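Local structure of alcohol dehydrogenase (Thermus sp., 4CPD) at the interface of chains A and B. The protein is an NADH-dependent, zinc-containing alcohol dehydrogenase of the medium-chain reductase family that interconverts alcohols with aldehydes or ketones. Sequence-based numbering; all coordinates share one arbitrary frame. Chains: chain A/B, Alcohol dehydrogenase.

The interface of chains A and B. Residues chain A 276, 278, 286; chain B 276, 288, 290.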
ATOM      1  N   PHE A 276     -10.867  -2.148  -8.377  1.00 59.51           N
ATOM      2  CA  PHE A 276     -10.257  -1.153  -7.490  1.00 51.44           C
ATOM      3  C   PHE A 276     -10.641   0.201  -8.020  1.00 50.29           C
ATOM      4  O   PHE A 276     -10.453   0.431  -9.206  1.00 52.13           O
ATOM      5  CB  PHE A 276      -8.740  -1.274  -7.498  1.00 49.86           C
ATOM      6  CG  PHE A 276      -8.079  -0.586  -6.356  1.00 47.57           C
ATOM      7  CD1 PHE A 276      -7.963   0.784  -6.340  1.00 49.43           C
ATOM      8  CD2 PHE A 276      -7.567  -1.309  -5.299  1.00 49.07           C
ATOM      9  CE1 PHE A 276      -7.369   1.440  -5.277  1.00 51.70           C
ATOM     10  CE2 PHE A 276      -6.968  -0.666  -4.224  1.00 50.90           C
ATOM     11  CZ  PHE A 276      -6.864   0.709  -4.213  1.00 51.55           C
ATOM     12  N   LEU A 278     -10.663   3.824  -9.315  1.00 56.30           N
ATOM     13  CA  LEU A 278      -9.633   4.567 -10.011  1.00 53.61           C
ATOM     14  C   LEU A 278      -9.871   6.066  -9.830  1.00 55.19           C
ATOM     15  O   LEU A 278      -9.172   6.718  -9.076  1.00 61.70           O
ATOM     16  CB  LEU A 278      -9.579   4.148 -11.477  1.00 53.13           C
ATOM     17  CG  LEU A 278      -8.213   4.292 -12.145  1.00 60.25           C
ATOM     18  CD1 LEU A 278      -8.195   3.548 -13.472  1.00 62.23           C
ATOM     19  CD2 LEU A 278      -7.828   5.756 -12.349  1.00 60.24           C
ATOM     20  N   LEU A 286      -5.664   6.426  -1.565  1.00 49.75           N
ATOM     21  CA  LEU A 286      -5.746   5.149  -0.874  1.00 50.02           C
ATOM     22  C   LEU A 286      -4.393   4.477  -0.842  1.00 49.30           C
ATOM     23  O   LEU A 286      -3.665   4.530  -1.828  1.00 49.35           O
ATOM     24  CB  LEU A 286      -6.755   4.233  -1.563  1.00 53.49           C
ATOM     25  CG  LEU A 286      -8.224   4.696  -1.516  1.00 58.48           C
ATOM     26  CD1 LEU A 286      -9.055   3.971  -2.561  1.00 60.86           C
ATOM     27  CD2 LEU A 286      -8.825   4.513  -0.126  1.00 56.94           C
TER
ATOM     28  N   PHE B 276      -7.750  -5.262  -9.992  1.00 55.69           N
ATOM     29  CA  PHE B 276      -6.585  -5.479  -9.151  1.00 49.00           C
ATOM     30  C   PHE B 276      -6.475  -6.962  -8.912  1.00 50.07           C
ATOM     31  O   PHE B 276      -7.456  -7.591  -8.526  1.00 52.49           O
ATOM     32  CB  PHE B 276      -6.764  -4.761  -7.812  1.00 47.18           C
ATOM     33  CG  PHE B 276      -5.489  -4.573  -7.055  1.00 44.60           C
ATOM     34  CD1 PHE B 276      -4.917  -5.635  -6.366  1.00 42.42           C
ATOM     35  CD2 PHE B 276      -4.870  -3.335  -7.013  1.00 44.00           C
ATOM     36  CE1 PHE B 276      -3.737  -5.488  -5.673  1.00 40.01           C
ATOM     37  CE2 PHE B 276      -3.682  -3.170  -6.321  1.00 43.58           C
ATOM     38  CZ  PHE B 276      -3.114  -4.250  -5.656  1.00 42.95           C
ATOM     39  N   PHE B 288       0.164  -0.983  -2.833  1.00 36.89           N
ATOM     40  CA  PHE B 288      -0.288  -0.062  -3.890  1.00 37.16           C
ATOM     41  C   PHE B 288      -0.795   1.266  -3.349  1.00 35.45           C
ATOM     42  O   PHE B 288      -1.489   1.315  -2.365  1.00 37.67           O
ATOM     43  CB  PHE B 288      -1.410  -0.741  -4.673  1.00 38.58           C
ATOM     44  CG  PHE B 288      -1.975   0.094  -5.777  1.00 40.24           C
ATOM     45  CD1 PHE B 288      -1.278   0.285  -6.933  1.00 41.51           C
ATOM     46  CD2 PHE B 288      -3.204   0.699  -5.649  1.00 43.07           C
ATOM     47  CE1 PHE B 288      -1.789   1.082  -7.941  1.00 39.97           C
ATOM     48  CE2 PHE B 288      -3.725   1.490  -6.656  1.00 40.32           C
ATOM     49  CZ  PHE B 288      -3.021   1.679  -7.798  1.00 37.61           C
ATOM     50  N   ILE B 290      -2.443   5.092  -4.740  1.00 46.18           N
ATOM     51  CA  ILE B 290      -2.935   5.942  -5.815  1.00 44.46           C
ATOM     52  C   ILE B 290      -3.504   7.227  -5.215  1.00 41.99           C
ATOM     53  O   ILE B 290      -4.205   7.211  -4.211  1.00 40.62           O
ATOM     54  CB  ILE B 290      -3.971   5.210  -6.675  1.00 46.79           C
ATOM     55  CG1 ILE B 290      -4.481   6.127  -7.764  1.00 51.09           C
ATOM     56  CG2 ILE B 290      -5.136   4.709  -5.846  1.00 49.62           C
ATOM     57  CD1 ILE B 290      -5.046   5.349  -8.934  1.00 53.79           C
TER
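The backbone N of B:Ile290 donates a hydrogen bond to the carbonyl O of A:Leu286 at 3.2 Å. The return pairing, A:Leu286 N to B:Ile290 O, is bent and weak, and together the two form an antiparallel beta bridge between the subunits. Beside this bridge, the ring of A:Phe276 is packed among apolar groups of chain B. The B:Phe288 ring turns its edge onto a face of the A:Phe276 ring, the planes 81° apart, with CE2 of B:Phe288 above the rim at 3.9 Å from CE1 of A:Phe276. The methyl CG2 of B:Ile290 meets the same CE1 at 4.0 Å. The two Phe276 side chains lie alongside each other and point the same way, their CD2 atoms 3.8 Å apart. With CG anti to the backbone N in both (chi1 -163°), the two rings leave their strands in the same direction and meet along their CD2 sides near the two-fold axis. In chain B, the Phe276 ring has B:Phe288 CG at its edge. Replacing A:Phe276 with an alanine would probably leave the B:Phe288 edge without its opposing face and open a gap beside the B:Ile290 methyl. Strand 286-290 of each subunit pairs antiparallel with its partner, extending the beta-sheet of one coenzyme-binding Rossmann domain into the other, while the Phe276 residues of strands 273-277 pack beside this seam, as in the dimer unit of other medium-chain alcohol dehydrogenases, which makes it probably a biological one.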